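Cycloalternan-forming enzyme (Listeria monocytogenes serovar 1/2a, PDB 5F7U) belongs to glycosyl hydrolase family 31 and binds glycans and magnesium ions, combining a TIM barrel with beta domains and a family 6 carbohydrate binding module. Local coordinates at residues A[189-192]-A[193-196]; A[339-342]-A[343-347]; A[346-349]-A[350-353]; A[708-711]-A[712-716]. The protein carries 1 engineered substitution. One frame throughout, in Å; residues are numbered along the deposited sequence.

Contact 1: residues A[189-192]-A[193-196]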
ATOM      1  N   VAL A 189      11.222 -17.423 -28.458  1.00 17.94           N
ATOM      2  CA  VAL A 189      10.640 -18.339 -27.480  1.00 17.94           C
ATOM      3  C   VAL A 189       9.199 -17.912 -27.253  1.00 18.25           C
ATOM      4  O   VAL A 189       8.939 -16.769 -26.881  1.00 18.37           O
ATOM      5  CB  VAL A 189      11.440 -18.347 -26.166  1.00 17.22           C
ATOM      6  CG1 VAL A 189      10.918 -19.413 -25.214  1.00 17.56           C
ATOM      7  CG2 VAL A 189      12.916 -18.597 -26.466  1.00 17.59           C
ATOM      8  N   THR A 190       8.289 -18.846 -27.478  1.00 18.33           N
ATOM      9  CA  THR A 190       6.867 -18.549 -27.523  1.00 18.94           C
ATOM     10  C   THR A 190       6.077 -19.399 -26.536  1.00 18.45           C
ATOM     11  O   THR A 190       6.279 -20.608 -26.444  1.00 18.61           O
ATOM     12  CB  THR A 190       6.375 -18.755 -28.968  1.00 20.20           C
ATOM     13  OG1 THR A 190       7.103 -17.850 -29.812  1.00 21.17           O
ATOM     14  CG2 THR A 190       4.872 -18.514 -29.105  1.00 20.88           C
ATOM     15  N   THR A 191       5.154 -18.755 -25.817  1.00 17.90           N
ATOM     16  CA  THR A 191       4.113 -19.475 -25.076  1.00 18.15           C
ATOM     17  C   THR A 191       2.761 -18.917 -25.528  1.00 19.00           C
ATOM     18  O   THR A 191       2.703 -18.004 -26.362  1.00 19.16           O
ATOM     19  CB  THR A 191       4.238 -19.294 -23.540  1.00 17.31           C
ATOM     20  OG1 THR A 191       3.946 -17.928 -23.203  1.00 16.88           O
ATOM     21  CG2 THR A 191       5.624 -19.682 -23.024  1.00 16.83           C
ATOM     22  N   GLU A 192       1.673 -19.442 -24.975  1.00 20.28           N
ATOM     23  CA  GLU A 192       0.365 -18.868 -25.284  1.00 21.99           C
ATOM     24  C   GLU A 192       0.223 -17.414 -24.827  1.00 21.30           C
ATOM     25  O   GLU A 192      -0.647 -16.707 -25.328  1.00 20.99           O
ATOM     26  CB  GLU A 192      -0.772 -19.727 -24.756  1.00 24.97           C
ATOM     27  CG  GLU A 192      -0.716 -20.063 -23.275  1.00 27.34           C
ATOM     28  CD  GLU A 192      -1.757 -21.113 -22.894  1.00 30.50           C
ATOM     29  OE1 GLU A 192      -2.590 -20.827 -22.019  1.00 32.55           O
ATOM     30  OE2 GLU A 192      -1.754 -22.222 -23.478  1.00 33.18           O
ATOM     31  N   ASP A 193       1.107 -16.967 -23.928  1.00 20.23           N
ATOM     32  CA  ASP A 193       1.031 -15.590 -23.400  1.00 20.16           C
ATOM     33  C   ASP A 193       2.170 -14.635 -23.783  1.00 19.48           C
ATOM     34  O   ASP A 193       1.997 -13.401 -23.738  1.00 19.33           O
ATOM     35  CB  ASP A 193       0.888 -15.628 -21.887  1.00 20.54           C
ATOM     36  CG  ASP A 193      -0.372 -16.360 -21.433  1.00 22.04           C
ATOM     37  OD1 ASP A 193      -1.447 -16.237 -22.075  1.00 23.17           O
ATOM     38  OD2 ASP A 193      -0.277 -17.045 -20.404  1.00 22.51           O
ATOM     39  N   LEU A 194       3.317 -15.195 -24.161  1.00 18.63           N
ATOM     40  CA  LEU A 194       4.520 -14.399 -24.416  1.00 18.45           C
ATOM     41  C   LEU A 194       5.236 -14.774 -25.709  1.00 18.76           C
ATOM     42  O   LEU A 194       5.203 -15.929 -26.147  1.00 19.03           O
ATOM     43  CB  LEU A 194       5.515 -14.520 -23.250  1.00 17.69           C
ATOM     44  CG  LEU A 194       5.160 -13.897 -21.891  1.00 17.69           C
ATOM     45  CD1 LEU A 194       6.119 -14.384 -20.811  1.00 16.92           C
ATOM     46  CD2 LEU A 194       5.126 -12.364 -21.960  1.00 18.02           C
ATOM     47  N   SER A 195       5.870 -13.773 -26.315  1.00 18.78           N
ATOM     48  CA  SER A 195       6.775 -13.984 -27.419  1.00 19.30           C
ATOM     49  C   SER A 195       8.083 -13.281 -27.068  1.00 19.10           C
ATOM     50  O   SER A 195       8.128 -12.048 -26.977  1.00 18.97           O
ATOM     51  CB  SER A 195       6.174 -13.461 -28.726  1.00 20.69           C
ATOM     52  OG  SER A 195       7.100 -13.655 -29.793  1.00 21.78           O
ATOM     53  N   ILE A 196       9.123 -14.079 -26.833  1.00 18.68           N
ATOM     54  CA  ILE A 196      10.425 -13.547 -26.425  1.00 18.57           C
ATOM     55  C   ILE A 196      11.348 -13.573 -27.636  1.00 19.45           C
ATOM     56  O   ILE A 196      11.717 -14.652 -28.099  1.00 19.44           O
ATOM     57  CB  ILE A 196      11.040 -14.346 -25.250  1.00 18.13           C
ATOM     58  CG1 ILE A 196      10.020 -14.557 -24.108  1.00 17.83           C
ATOM     59  CG2 ILE A 196      12.322 -13.662 -24.745  1.00 18.07           C
ATOM     60  CD1 ILE A 196       9.361 -13.286 -23.576  1.00 18.21           C
TER
HETATM   61  O   HOH W   1       6.129 -15.735 -31.096  1.00 30.13           O
HETATM   62  O   HOH W   2      -2.110 -19.095 -19.771  1.00 45.23           O
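Thr191 reaches across a tight beta hairpin to hold the backbone of Asp193 and Leu194. Thr191 OG1 accepts from Asp193 N at 3.1 Å, which makes an ST turn. Thr191 OG1 takes a second bond from Leu194 N at 3.0 Å. The hydroxyl sits between the backbone N and the carbonyl carbon (chi1 68°), which turns it inward over the two amides. It also has a partner outside the turn. Thr191 OG1 thus accepts two N-H bonds and gives its own proton to Leu156 O. Thr191 N closes the loop end with a bond of 2.8 Å to Leu194 O. Glu192 and Asp193 form the corner. Their side chains run alongside each other with the carboxylate planes 87° apart. Water 2 donates to both, at 2.9 Å to Glu192 OE1 and 2.8 Å to Asp193 OD2, and so probably eases the repulsion between the like charges. Further along, Thr190 and Ser195 form a non-hydrogen-bonded pair. Water 1 spans their hydroxyls, 2.7 Å from Thr190 OG1 and 2.6 Å from Ser195 OG. Val189 and Ile196 are the hydrogen-bonded pair that follows, each N-H meeting the other's carbonyl oxygen. Their side chains share a face of the sheet, with Val189 CB 4.1 Å from Ile196 CB. The hairpin joins strands 186-190 and 194-200 in the galactose mutarotase-like part of the chain. Strand 203-209 flanks the second strand, where Ser195 bonds to His208 by backbone. Phe153 of strand 148-153 packs against Val189, Thr191 and Leu194.

Contact 2: residues A[339-342]-A[343-347]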
ATOM      1  N   SER A 339       4.115 -10.729 -16.866  1.00 15.35           N
ATOM      2  CA  SER A 339       2.912 -10.302 -17.572  1.00 16.94           C
ATOM      3  C   SER A 339       1.701 -10.906 -16.849  1.00 17.29           C
ATOM      4  O   SER A 339       1.847 -11.533 -15.796  1.00 17.26           O
ATOM      5  CB  SER A 339       2.982 -10.756 -19.031  1.00 18.21           C
ATOM      6  OG  SER A 339       1.826 -10.331 -19.747  1.00 21.11           O
ATOM      7  N   GLY A 340       0.505 -10.672 -17.379  1.00 17.47           N
ATOM      8  CA  GLY A 340      -0.701 -11.241 -16.792  1.00 18.40           C
ATOM      9  C   GLY A 340      -1.932 -10.763 -17.542  1.00 19.02           C
ATOM     10  O   GLY A 340      -1.804 -10.105 -18.580  1.00 18.91           O
ATOM     11  N   LYS A 341      -3.105 -11.100 -17.006  1.00 19.67           N
ATOM     12  CA  LYS A 341      -4.394 -10.790 -17.640  1.00 20.71           C
ATOM     13  C   LYS A 341      -4.682  -9.288 -17.573  1.00 19.75           C
ATOM     14  O   LYS A 341      -5.306  -8.711 -18.480  1.00 19.15           O
ATOM     15  CB  LYS A 341      -5.529 -11.579 -16.967  1.00 23.18           C
ATOM     16  CG  LYS A 341      -5.351 -13.099 -17.038  1.00 26.43           C
ATOM     17  CD  LYS A 341      -6.510 -13.873 -16.385  1.00 29.69           C
ATOM     18  CE  LYS A 341      -6.309 -14.146 -14.884  1.00 30.70           C
ATOM     19  NZ  LYS A 341      -5.139 -15.041 -14.598  1.00 32.07           N
ATOM     20  N   ASP A 342      -4.210  -8.674 -16.490  1.00 18.33           N
ATOM     21  CA  ASP A 342      -4.319  -7.237 -16.252  1.00 18.01           C
ATOM     22  C   ASP A 342      -3.287  -6.810 -15.194  1.00 16.32           C
ATOM     23  O   ASP A 342      -2.470  -7.631 -14.781  1.00 15.75           O
ATOM     24  CB  ASP A 342      -5.771  -6.844 -15.886  1.00 19.40           C
ATOM     25  CG  ASP A 342      -6.289  -7.483 -14.602  1.00 21.23           C
ATOM     26  OD1 ASP A 342      -5.530  -7.760 -13.646  1.00 21.29           O
ATOM     27  OD2 ASP A 342      -7.537  -7.626 -14.510  1.00 23.20           O
ATOM     28  N   GLN A 343      -3.302  -5.545 -14.751  1.00 15.14           N
ATOM     29  CA  GLN A 343      -2.229  -5.065 -13.853  1.00 14.29           C
ATOM     30  C   GLN A 343      -2.279  -5.733 -12.493  1.00 14.03           C
ATOM     31  O   GLN A 343      -1.237  -6.001 -11.882  1.00 13.75           O
ATOM     32  CB  GLN A 343      -2.275  -3.540 -13.657  1.00 14.04           C
ATOM     33  CG  GLN A 343      -2.225  -2.760 -14.969  1.00 13.91           C
ATOM     34  CD  GLN A 343      -0.891  -2.925 -15.685  1.00 13.94           C
ATOM     35  OE1 GLN A 343      -0.734  -3.788 -16.559  1.00 14.19           O
ATOM     36  NE2 GLN A 343       0.069  -2.089 -15.330  1.00 13.53           N
ATOM     37  N   ASN A 344      -3.502  -6.006 -12.026  1.00 13.84           N
ATOM     38  CA  ASN A 344      -3.647  -6.655 -10.742  1.00 14.19           C
ATOM     39  C   ASN A 344      -3.214  -8.106 -10.776  1.00 14.24           C
ATOM     40  O   ASN A 344      -2.706  -8.633  -9.775  1.00 14.53           O
ATOM     41  CB  ASN A 344      -5.074  -6.489 -10.248  1.00 14.56           C
ATOM     42  CG  ASN A 344      -5.392  -5.043  -9.960  1.00 14.57           C
ATOM     43  OD1 ASN A 344      -4.644  -4.381  -9.229  1.00 14.80           O
ATOM     44  ND2 ASN A 344      -6.454  -4.523 -10.579  1.00 15.03           N
ATOM     45  N   ASP A 345      -3.371  -8.718 -11.943  1.00 14.78           N
ATOM     46  CA  ASP A 345      -2.879 -10.074 -12.165  1.00 14.76           C
ATOM     47  C   ASP A 345      -1.350 -10.117 -12.188  1.00 14.42           C
ATOM     48  O   ASP A 345      -0.754 -11.120 -11.762  1.00 14.18           O
ATOM     49  CB  ASP A 345      -3.436 -10.647 -13.459  1.00 15.85           C
ATOM     50  CG  ASP A 345      -3.290 -12.149 -13.525  1.00 16.64           C
ATOM     51  OD1 ASP A 345      -3.580 -12.799 -12.497  1.00 16.94           O
ATOM     52  OD2 ASP A 345      -2.887 -12.656 -14.588  1.00 17.05           O
ATOM     53  N   ILE A 346      -0.712  -9.031 -12.646  1.00 13.64           N
ATOM     54  CA  ILE A 346       0.755  -8.937 -12.583  1.00 13.48           C
ATOM     55  C   ILE A 346       1.188  -8.960 -11.117  1.00 13.34           C
ATOM     56  O   ILE A 346       2.101  -9.703 -10.741  1.00 13.29           O
ATOM     57  CB  ILE A 346       1.287  -7.689 -13.328  1.00 13.31           C
ATOM     58  CG1 ILE A 346       1.090  -7.885 -14.846  1.00 13.74           C
ATOM     59  CG2 ILE A 346       2.748  -7.385 -12.969  1.00 12.97           C
ATOM     60  CD1 ILE A 346       1.312  -6.615 -15.669  1.00 13.94           C
ATOM     61  N   VAL A 347       0.495  -8.177 -10.284  1.00 13.08           N
ATOM     62  CA  VAL A 347       0.731  -8.212  -8.833  1.00 13.34           C
ATOM     63  C   VAL A 347       0.503  -9.603  -8.244  1.00 13.58           C
ATOM     64  O   VAL A 347       1.325 -10.073  -7.433  1.00 13.78           O
ATOM     65  CB  VAL A 347      -0.064  -7.113  -8.081  1.00 13.13           C
ATOM     66  CG1 VAL A 347       0.260  -7.137  -6.582  1.00 13.19           C
ATOM     67  CG2 VAL A 347       0.327  -5.767  -8.663  1.00 13.32           C
TER
HETATM   68  O   HOH W   3      -8.339  -6.086 -12.089  1.00 32.24           O
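Asp342 caps the start of helix 343-354, and Asp345 in the first turn reaches back to the loop before it. The N-cap bond runs from Asp345 N to Asp342 OD1 at 2.9 Å and meets the oxygen nearly along its C-O axis. The Asp342 carboxylate is folded between its backbone N and carbonyl carbon (chi1 62°), which swings OD1 over the open end of the helix. The return bond is from Lys341 N to Asp345 OD2, also 2.9 Å and nearly straight at 171°. It starts one residue earlier than in a classical capping box. OD2 is met on its anti side, with the donor 17° out of the carboxylate plane. This backbone bond is the main hold on the carboxylate. The Lys341 chain bends twice near its end, bringing NZ in front of the two carboxylate oxygens, well off their plane. Its salt bridge is long and weak, with Lys341 NZ 3.3 Å from Asp345 OD2. A magnesium ion lies about 4 Å from the nearest atom of the Asp345 side chain. Ile346 N bonds to Asp342 O at 3.1 Å and begins the regular helical pattern. On the outer side, water 3 donates to Asp342 OD2 at 3.0 Å and accepts from Asn344 ND2 at 2.9 Å. That amide also bonds to Asp726 OD1 of helix 723-726, and Gln343 NE2 bonds to Ser293 O of strand 287-293. Gly340 lies against this turn, its extended backbone running past Asp345 and Ile346. Gly340 N is buried without a hydrogen-bonding partner, 3.8 Å from Ile346 CG1.

Contact 3: residues A[346-349]-A[350-353]. With MG (magnesium ion), chain H.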
ATOM      1  N   ILE A 346      -0.712  -9.031 -12.646  1.00 13.64           N
ATOM      2  CA  ILE A 346       0.755  -8.937 -12.583  1.00 13.48           C
ATOM      3  C   ILE A 346       1.188  -8.960 -11.117  1.00 13.34           C
ATOM      4  O   ILE A 346       2.101  -9.703 -10.741  1.00 13.29           O
ATOM      5  CB  ILE A 346       1.287  -7.689 -13.328  1.00 13.31           C
ATOM      6  CG1 ILE A 346       1.090  -7.885 -14.846  1.00 13.74           C
ATOM      7  CG2 ILE A 346       2.748  -7.385 -12.969  1.00 12.97           C
ATOM      8  CD1 ILE A 346       1.312  -6.615 -15.669  1.00 13.94           C
ATOM      9  N   VAL A 347       0.495  -8.177 -10.284  1.00 13.08           N
ATOM     10  CA  VAL A 347       0.731  -8.212  -8.833  1.00 13.34           C
ATOM     11  C   VAL A 347       0.503  -9.603  -8.244  1.00 13.58           C
ATOM     12  O   VAL A 347       1.325 -10.073  -7.433  1.00 13.78           O
ATOM     13  CB  VAL A 347      -0.064  -7.113  -8.081  1.00 13.13           C
ATOM     14  CG1 VAL A 347       0.260  -7.137  -6.582  1.00 13.19           C
ATOM     15  CG2 VAL A 347       0.327  -5.767  -8.663  1.00 13.32           C
ATOM     16  N   ASN A 348      -0.589 -10.266  -8.642  1.00 13.81           N
ATOM     17  CA  ASN A 348      -0.813 -11.634  -8.207  1.00 14.40           C
ATOM     18  C   ASN A 348       0.375 -12.553  -8.554  1.00 14.27           C
ATOM     19  O   ASN A 348       0.821 -13.332  -7.704  1.00 14.07           O
ATOM     20  CB  ASN A 348      -2.100 -12.215  -8.778  1.00 15.12           C
ATOM     21  CG  ASN A 348      -2.395 -13.582  -8.228  1.00 16.15           C
ATOM     22  OD1 ASN A 348      -2.627 -13.744  -7.026  1.00 16.67           O
ATOM     23  ND2 ASN A 348      -2.326 -14.595  -9.091  1.00 17.17           N
ATOM     24  N   ASN A 349       0.868 -12.447  -9.788  1.00 14.37           N
ATOM     25  CA  ASN A 349       2.011 -13.280 -10.214  1.00 14.63           C
ATOM     26  C   ASN A 349       3.254 -12.996  -9.383  1.00 14.64           C
ATOM     27  O   ASN A 349       3.982 -13.910  -9.020  1.00 15.14           O
ATOM     28  CB  ASN A 349       2.269 -13.143 -11.724  1.00 15.12           C
ATOM     29  CG  ASN A 349       1.120 -13.684 -12.554  1.00 15.94           C
ATOM     30  OD1 ASN A 349       0.304 -14.458 -12.051  1.00 16.56           O
ATOM     31  ND2 ASN A 349       1.032 -13.273 -13.825  1.00 15.97           N
ATOM     32  N   TYR A 350       3.477 -11.723  -9.057  1.00 14.18           N
ATOM     33  CA  TYR A 350       4.553 -11.342  -8.169  1.00 14.33           C
ATOM     34  C   TYR A 350       4.370 -12.037  -6.803  1.00 14.48           C
ATOM     35  O   TYR A 350       5.337 -12.535  -6.235  1.00 14.46           O
ATOM     36  CB  TYR A 350       4.619  -9.805  -8.053  1.00 14.17           C
ATOM     37  CG  TYR A 350       5.433  -9.335  -6.876  1.00 14.08           C
ATOM     38  CD1 TYR A 350       6.834  -9.389  -6.906  1.00 14.41           C
ATOM     39  CD2 TYR A 350       4.813  -8.884  -5.715  1.00 14.26           C
ATOM     40  CE1 TYR A 350       7.593  -8.983  -5.823  1.00 14.27           C
ATOM     41  CE2 TYR A 350       5.569  -8.488  -4.596  1.00 14.09           C
ATOM     42  CZ  TYR A 350       6.956  -8.537  -4.669  1.00 14.33           C
ATOM     43  OH  TYR A 350       7.707  -8.187  -3.576  1.00 14.49           O
ATOM     44  N   THR A 351       3.142 -12.070  -6.289  1.00 14.68           N
ATOM     45  CA  THR A 351       2.901 -12.734  -4.996  1.00 15.56           C
ATOM     46  C   THR A 351       3.036 -14.259  -5.077  1.00 15.87           C
ATOM     47  O   THR A 351       3.316 -14.913  -4.065  1.00 16.24           O
ATOM     48  CB  THR A 351       1.570 -12.335  -4.330  1.00 15.78           C
ATOM     49  OG1 THR A 351       0.472 -12.809  -5.122  1.00 16.88           O
ATOM     50  CG2 THR A 351       1.525 -10.827  -4.107  1.00 16.10           C
ATOM     51  N   ASP A 352       2.876 -14.823  -6.276  1.00 15.94           N
ATOM     52  CA  ASP A 352       3.198 -16.237  -6.468  1.00 16.70           C
ATOM     53  C   ASP A 352       4.676 -16.474  -6.164  1.00 16.44           C
ATOM     54  O   ASP A 352       5.058 -17.528  -5.627  1.00 16.61           O
ATOM     55  CB  ASP A 352       2.953 -16.685  -7.901  1.00 17.61           C
ATOM     56  CG  ASP A 352       1.496 -16.823  -8.240  1.00 18.52           C
ATOM     57  OD1 ASP A 352       0.636 -17.054  -7.361  1.00 18.66           O
ATOM     58  OD2 ASP A 352       1.200 -16.722  -9.437  1.00 19.62           O
ATOM     59  N   ILE A 353       5.501 -15.489  -6.511  1.00 15.19           N
ATOM     60  CA  ILE A 353       6.948 -15.618  -6.374  1.00 15.05           C
ATOM     61  C   ILE A 353       7.378 -15.329  -4.929  1.00 14.92           C
ATOM     62  O   ILE A 353       8.205 -16.063  -4.375  1.00 15.28           O
ATOM     63  CB  ILE A 353       7.708 -14.718  -7.381  1.00 15.06           C
ATOM     64  CG1 ILE A 353       7.381 -15.125  -8.837  1.00 15.44           C
ATOM     65  CG2 ILE A 353       9.221 -14.763  -7.126  1.00 15.13           C
ATOM     66  CD1 ILE A 353       7.634 -14.005  -9.832  1.00 16.00           C
TER
HETATM   67 MG    MG H1102      -0.983 -15.959 -12.915  1.00 14.67          MG
HETATM   68  O   HOH W   4      -1.975 -17.489  -8.109  1.00 30.81           O
HETATM   69  O   HOH W   5      -2.592 -15.186 -11.996  1.00 17.22           O
HETATM   70  O   HOH W   6      -1.462 -14.875 -14.594  1.00 17.09           O
HETATM   71  O   HOH W   7      -0.626 -17.113 -11.288  1.00 18.70           O
HETATM   72  O   HOH W   8      -2.168 -17.577 -13.605  1.00 17.28           O
HETATM   73  O   HOH W   9       0.740 -16.615 -13.928  1.00 15.02           O
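A magnesium site lies on the flank of helix 343-354, where Asn349 and Asp352 stand side by side one turn apart. Asn349 OD1 binds the magnesium ion directly at 2.2 Å, and five waters complete six-fold coordination. For Asn349, chi1 -65° carries the amide to the metal side, and chi2 -19° turns OD1 to the ion. Its ND2 bonds to Ser339 O, which fixes the flip of the amide, and also to metal water 6. Asp352 acts from the second shell: metal water 7 donates to Asp352 OD2 at 2.6 Å. The Asn349 amide and Asp352 carboxylate planes are 30° apart. Asn348 contributes from the preceding position, its ND2 bonding to metal water 5 at 3.0 Å. Water 4 links Asn348 ND2, at 3.1 Å, to Asp352 OD1, at 2.8 Å. On the backbone, Asn348 O accepts twice, from Thr351 OG1 at 2.7 Å and from Asp352 N at 2.9 Å. Lys356 forms a salt bridge with Asp352 OD1 and a hydrogen bond with Thr351 OG1, so the acidic group has a counter-charge near the helix end. Tyr350 points to another side of the helix, where it stacks on Phe290 and meets Tyr300 edge-to-face. Ile346, Asn349 and Ile353 pack against Ile338 of strand 333-338, which leads into the helix.

Contact 4: residues A[708-711]-A[712-716]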
ATOM      1  N   ALA A 708     -12.899  -7.621   0.402  1.00 13.68           N
ATOM      2  CA  ALA A 708     -11.728  -7.129  -0.349  1.00 13.38           C
ATOM      3  C   ALA A 708     -10.419  -7.601   0.286  1.00 13.69           C
ATOM      4  O   ALA A 708      -9.473  -7.939  -0.427  1.00 13.94           O
ATOM      5  CB  ALA A 708     -11.745  -5.609  -0.481  1.00 12.86           C
ATOM      6  N   ALA A 709     -10.377  -7.661   1.614  1.00 13.79           N
ATOM      7  CA  ALA A 709      -9.188  -8.170   2.312  1.00 14.25           C
ATOM      8  C   ALA A 709      -8.903  -9.634   1.923  1.00 15.11           C
ATOM      9  O   ALA A 709      -7.753 -10.012   1.670  1.00 15.10           O
ATOM     10  CB  ALA A 709      -9.354  -8.032   3.820  1.00 14.21           C
ATOM     11  N   LYS A 710      -9.954 -10.436   1.816  1.00 15.87           N
ATOM     12  CA  LYS A 710      -9.811 -11.824   1.393  1.00 17.36           C
ATOM     13  C   LYS A 710      -9.358 -11.910  -0.059  1.00 17.40           C
ATOM     14  O   LYS A 710      -8.552 -12.775  -0.392  1.00 17.00           O
ATOM     15  CB  LYS A 710     -11.137 -12.583   1.603  1.00 18.77           C
ATOM     16  CG  LYS A 710     -11.194 -14.004   1.050  1.00 21.22           C
ATOM     17  CD  LYS A 710     -10.454 -14.999   1.917  1.00 23.03           C
ATOM     18  CE  LYS A 710     -11.116 -16.376   1.917  1.00 24.83           C
ATOM     19  NZ  LYS A 710     -11.551 -16.847   0.568  1.00 25.83           N
ATOM     20  N   ASP A 711      -9.869 -11.009  -0.905  1.00 17.64           N
ATOM     21  CA  ASP A 711      -9.466 -10.972  -2.317  1.00 18.74           C
ATOM     22  C   ASP A 711      -7.981 -10.634  -2.475  1.00 17.83           C
ATOM     23  O   ASP A 711      -7.318 -11.119  -3.396  1.00 17.85           O
ATOM     24  CB  ASP A 711     -10.309 -10.000  -3.130  1.00 20.46           C
ATOM     25  CG  ASP A 711     -10.321 -10.350  -4.627  1.00 23.54           C
ATOM     26  OD1 ASP A 711     -10.394 -11.553  -4.970  1.00 25.86           O
ATOM     27  OD2 ASP A 711     -10.284  -9.421  -5.454  1.00 26.11           O
ATOM     28  N   THR A 712      -7.456  -9.808  -1.572  1.00 16.72           N
ATOM     29  CA  THR A 712      -5.992  -9.584  -1.546  1.00 16.21           C
ATOM     30  C   THR A 712      -5.253 -10.900  -1.283  1.00 16.96           C
ATOM     31  O   THR A 712      -4.288 -11.235  -1.977  1.00 17.10           O
ATOM     32  CB  THR A 712      -5.593  -8.586  -0.451  1.00 15.42           C
ATOM     33  OG1 THR A 712      -6.131  -7.301  -0.750  1.00 15.18           O
ATOM     34  CG2 THR A 712      -4.050  -8.490  -0.368  1.00 15.46           C
ATOM     35  N   ALA A 713      -5.700 -11.621  -0.262  1.00 17.65           N
ATOM     36  CA  ALA A 713      -5.013 -12.836   0.186  1.00 18.73           C
ATOM     37  C   ALA A 713      -5.110 -13.930  -0.869  1.00 20.01           C
ATOM     38  O   ALA A 713      -4.131 -14.659  -1.104  1.00 20.89           O
ATOM     39  CB  ALA A 713      -5.581 -13.315   1.520  1.00 18.77           C
ATOM     40  N   ASP A 714      -6.276 -14.037  -1.508  1.00 20.66           N
ATOM     41  CA  ASP A 714      -6.518 -15.084  -2.509  1.00 22.28           C
ATOM     42  C   ASP A 714      -5.989 -14.739  -3.905  1.00 22.49           C
ATOM     43  O   ASP A 714      -5.394 -15.598  -4.583  1.00 23.70           O
ATOM     44  CB  ASP A 714      -8.017 -15.395  -2.603  1.00 23.02           C
ATOM     45  CG  ASP A 714      -8.551 -16.125  -1.380  1.00 24.63           C
ATOM     46  OD1 ASP A 714      -7.767 -16.607  -0.527  1.00 25.71           O
ATOM     47  OD2 ASP A 714      -9.787 -16.222  -1.278  1.00 26.16           O
ATOM     48  N   ASN A 715      -6.216 -13.501  -4.340  1.00 21.46           N
ATOM     49  CA  ASN A 715      -6.027 -13.115  -5.738  1.00 21.23           C
ATOM     50  C   ASN A 715      -5.040 -11.985  -5.984  1.00 20.08           C
ATOM     51  O   ASN A 715      -4.897 -11.514  -7.119  1.00 19.97           O
ATOM     52  CB  ASN A 715      -7.388 -12.790  -6.349  1.00 22.23           C
ATOM     53  CG  ASN A 715      -8.340 -13.967  -6.255  1.00 24.22           C
ATOM     54  OD1 ASN A 715      -7.963 -15.109  -6.535  1.00 26.09           O
ATOM     55  ND2 ASN A 715      -9.558 -13.704  -5.819  1.00 25.05           N
ATOM     56  N   GLY A 716      -4.351 -11.563  -4.929  1.00 18.80           N
ATOM     57  CA  GLY A 716      -3.322 -10.529  -5.064  1.00 17.99           C
ATOM     58  C   GLY A 716      -3.798  -9.131  -5.413  1.00 17.42           C
ATOM     59  O   GLY A 716      -2.981  -8.274  -5.787  1.00 17.36           O
TER
HETATM   60  O   HOH W  10     -11.354 -14.075  -3.027  1.00 30.01           O
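Two side-chain pairs, each four residues apart, join the last turns of helix 702-715, which follows the barrel strands in the chain. The first pair is a salt bridge from Lys710 NZ to Asp714 OD2 at 2.6 Å. The lysine uses the syn lone pair of that oxygen. Its chain leaves anti to the backbone N (chi1 173°) and then curls, keeping CG, CD and CE close to OD2. Lys710 also makes a cation-pi contact with Tyr841 of strand 835-842, so it links the helix to a later beta domain. The second pair is Asp711 OD1 with Asn715 ND2. The modelled distance of 2.5 Å between Asp711 OD1 and Asn715 ND2 is very short, so its exact length is doubtful. The carboxylate and amide planes are turned 73° apart. Water 10 lies between the two acids, donating to Asp714 OD2 at 3.2 Å and only weakly to Asp711 OD1. Both pairs span the same four-residue step as the backbone alpha-helical bonds, Asp714 N to Lys710 O and Asn715 N to Asp711 O, each 2.8 Å. The helix ends at Asn715. Gly716 follows as a glycine at the C' position, with positive phi (68°). Gly716 N still bonds to Thr712 O at 3.0 Å. Thr712 faces the buried side, where its OG1 bonds to Lys717 O just past the helix and to Ser626 OG. Ala709 O accepts from the hydroxyl of Tyr627.

How the contacts relate
Contact 2 is the loop and first turn of helix 343-354; contact 3 is the part that follows, and they share Ile346 and Val347. The hydrogen bond from Asn349 ND2 to Ser339 O, 2.8 Å long, joins them. Both face the magnesium ion: Asn349 of contact 3 binds it, while Asp345 OD1 of contact 2 lies 2.6 Å from water 5. Contact 1 touches the loop of contact 2 through Leu194 CD2, 4.0 Å from Ser339 CB; the nearest side-chain atom of Asp193 is about 8 Å from the ion. Contact 4 ends against the helix, with Asn348 OD1 3.2 Å from Asn715 C and Val347 CG1 3.5 Å from Gly716 O. Contacts 1 and 4 do not touch; their centres are about 28 Å apart.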